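VAO-type flavoprotein oxidase VAO615 (PDB 6F72) binds FAD bicovalently and is probably an oxidoreductase that, once reduced, reacts rapidly with molecular oxygen, its substrate still unidentified. Local coordinates at residues A187-G192 against A266-N271. Sequence-based numbering, arbitrary orientation.
Sequences APYYKG and ATPTRN
Two loops at the ends of strands of the antiparallel sheet in the FAD-binding PCMH-type region meet where Tyr-189, between strands 179-186 and 193-198, packs on Pro-268, between strand 263-266 and helix 272-278. The evidence for a CH-pi contact is direct: Pro-268 CG lies 3.9 Å from the centroid of the Tyr-189 ring and 29° off its normal. Pro-268 CG also approaches Tyr-189 CZ to 3.5 Å, while Pro-268 CB reaches Tyr-189 CE2 and Pro-268 CD meets the phenol oxygen, Tyr-189 OH, at 3.2 Å. The pyrrolidine therefore overlaps the hydroxyl-bearing half of the ring. Ala-187 CB backs the opposite face near its margin, 3.6 Å from the ring plane, and Thr-269 CG2 stands at the ring edge. With chi1 at 42°, Tyr-189 CG is flanked by both its backbone N and its carbonyl carbon, which swings the aromatic group across to the second loop.

No hydrogen bond links the segments: Tyr-189 OH remains 3.7 Å from Thr-269 OG1 and farther still from Thr-267 OG1. The latter oxygen instead accepts a bent bond (139°) from Thr-269 N at 3.0 Å, forming an ST turn that overlaps the start of the type I beta turn from Thr-267 to Arg-270. Together with the backbone bond from Thr-267 N to Arg-270 O, 2.8 Å, it probably helps fix the turn that presents Pro-268, which also touches Tyr-275 of helix 272-278. An alanine in place of Tyr-189, lacking the ring, would probably leave Pro-268 CG without a face to pack on and a gap between the loops. Burying just 152 Å² in total, the arrangement is a proline-on-tyrosine CH-pi contact, here joining the connection of a beta-hairpin to a strand-to-helix turn of the PCMH-type fold.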
loop_
_atom_site.group_PDB
_atom_site.type_symbol
_atom_site.label_atom_id
_atom_site.label_comp_id
_atom_site.label_asym_id
_atom_site.label_seq_id
_atom_site.Cartn_x
_atom_site.Cartn_y
_atom_site.Cartn_z
ATOM N N ALA A 187 1.188 -12.979 25.954
ATOM C CA ALA A 187 2.451 -13.429 25.412
ATOM C C ALA A 187 3.544 -12.790 26.277
ATOM O O ALA A 187 3.288 -11.768 26.927
ATOM C CB ALA A 187 2.580 -12.985 23.964
ATOM N N PRO A 188 4.763 -13.374 26.300
ATOM C CA PRO A 188 5.853 -12.720 27.058
ATOM C C PRO A 188 6.150 -11.285 26.572
ATOM O O PRO A 188 6.391 -10.394 27.392
ATOM C CB PRO A 188 7.053 -13.635 26.802
ATOM C CG PRO A 188 6.454 -14.958 26.459
ATOM C CD PRO A 188 5.197 -14.659 25.712
ATOM N N TYR A 189 6.090 -11.081 25.257
ATOM C CA TYR A 189 6.426 -9.823 24.580
ATOM C C TYR A 189 5.225 -8.905 24.308
ATOM O O TYR A 189 5.395 -7.790 23.793
ATOM C CB TYR A 189 7.109 -10.139 23.241
ATOM C CG TYR A 189 6.452 -11.279 22.507
ATOM C CD1 TYR A 189 5.251 -11.088 21.806
ATOM C CD2 TYR A 189 7.014 -12.564 22.532
ATOM C CE1 TYR A 189 4.631 -12.142 21.150
ATOM C CE2 TYR A 189 6.403 -13.626 21.869
ATOM C CZ TYR A 189 5.216 -13.406 21.180
ATOM O OH TYR A 189 4.600 -14.447 20.526
ATOM N N TYR A 190 4.022 -9.379 24.610
ATOM C CA TYR A 190 2.825 -8.540 24.528
ATOM C C TYR A 190 1.712 -9.018 25.448
ATOM O O TYR A 190 1.350 -10.196 25.441
ATOM C CB TYR A 190 2.285 -8.377 23.078
ATOM C CG TYR A 190 1.119 -7.407 23.043
ATOM C CD1 TYR A 190 1.323 -6.048 23.324
ATOM C CD2 TYR A 190 -0.199 -7.849 22.806
ATOM C CE1 TYR A 190 0.267 -5.155 23.339
ATOM C CE2 TYR A 190 -1.265 -6.951 22.824
ATOM C CZ TYR A 190 -1.018 -5.609 23.092
ATOM O OH TYR A 190 -2.029 -4.693 23.138
ATOM N N LYS A 191 1.184 -8.079 26.226
ATOM C CA LYS A 191 -0.001 -8.291 27.032
ATOM C C LYS A 191 -0.911 -7.083 26.897
ATOM O O LYS A 191 -0.521 -5.955 27.206
ATOM C CB LYS A 191 0.339 -8.554 28.496
ATOM C CG LYS A 191 0.991 -9.897 28.778
ATOM C CD LYS A 191 1.770 -9.825 30.088
ATOM C CE LYS A 191 3.030 -10.678 30.055
ATOM N NZ LYS A 191 2.805 -12.059 30.565
ATOM N N GLY A 192 -2.117 -7.333 26.399
ATOM C CA GLY A 192 -3.119 -6.295 26.242
ATOM C C GLY A 192 -4.136 -6.628 25.156
ATOM O O GLY A 192 -4.158 -7.764 24.647
ATOM N N ALA A 266 2.222 -18.382 12.320
ATOM C CA ALA A 266 3.559 -17.828 12.502
ATOM C C ALA A 266 3.504 -16.732 13.554
ATOM O O ALA A 266 2.676 -15.815 13.475
ATOM C CB ALA A 266 4.124 -17.293 11.187
ATOM N N THR A 267 4.383 -16.865 14.547
ATOM C CA THR A 267 4.448 -15.969 15.695
ATOM C C THR A 267 5.942 -15.762 16.014
ATOM O O THR A 267 6.791 -16.461 15.447
ATOM C CB THR A 267 3.693 -16.538 16.946
ATOM O OG1 THR A 267 4.568 -17.363 17.717
ATOM C CG2 THR A 267 2.425 -17.333 16.578
ATOM N N PRO A 268 6.275 -14.804 16.908
ATOM C CA PRO A 268 7.685 -14.698 17.342
ATOM C C PRO A 268 8.254 -15.974 17.988
ATOM O O PRO A 268 9.468 -16.159 17.995
ATOM C CB PRO A 268 7.648 -13.567 18.374
ATOM C CG PRO A 268 6.470 -12.749 17.983
ATOM C CD PRO A 268 5.450 -13.729 17.495
ATOM N N THR A 269 7.387 -16.841 18.524
ATOM C CA THR A 269 7.834 -18.118 19.097
ATOM C C THR A 269 7.358 -19.398 18.366
ATOM O O THR A 269 7.419 -20.491 18.944
ATOM C CB THR A 269 7.527 -18.200 20.616
ATOM O OG1 THR A 269 6.159 -17.832 20.866
ATOM C CG2 THR A 269 8.466 -17.275 21.413
ATOM N N ARG A 270 6.883 -19.268 17.116
ATOM C CA ARG A 270 6.440 -20.433 16.313
ATOM C C ARG A 270 6.535 -20.111 14.825
ATOM O O ARG A 270 5.904 -19.162 14.370
ATOM C CB ARG A 270 5.005 -20.843 16.686
ATOM C CG ARG A 270 4.455 -22.086 15.963
ATOM C CD ARG A 270 2.926 -22.176 16.025
ATOM N NE ARG A 270 2.413 -21.426 17.179
ATOM C CZ ARG A 270 1.135 -21.316 17.551
ATOM N NH1 ARG A 270 0.144 -21.936 16.874
ATOM N NH2 ARG A 270 0.851 -20.571 18.632
ATOM N N ASN A 271 7.300 -20.925 14.085
ATOM C CA ASN A 271 7.688 -20.643 12.690
ATOM C C ASN A 271 8.200 -19.213 12.572
ATOM O O ASN A 271 7.779 -18.455 11.671
ATOM C CB ASN A 271 6.501 -20.851 11.724
ATOM C CG ASN A 271 5.950 -22.241 11.788
ATOM O OD1 ASN A 271 6.645 -23.202 11.477
ATOM N ND2 ASN A 271 4.688 -22.361 12.188
#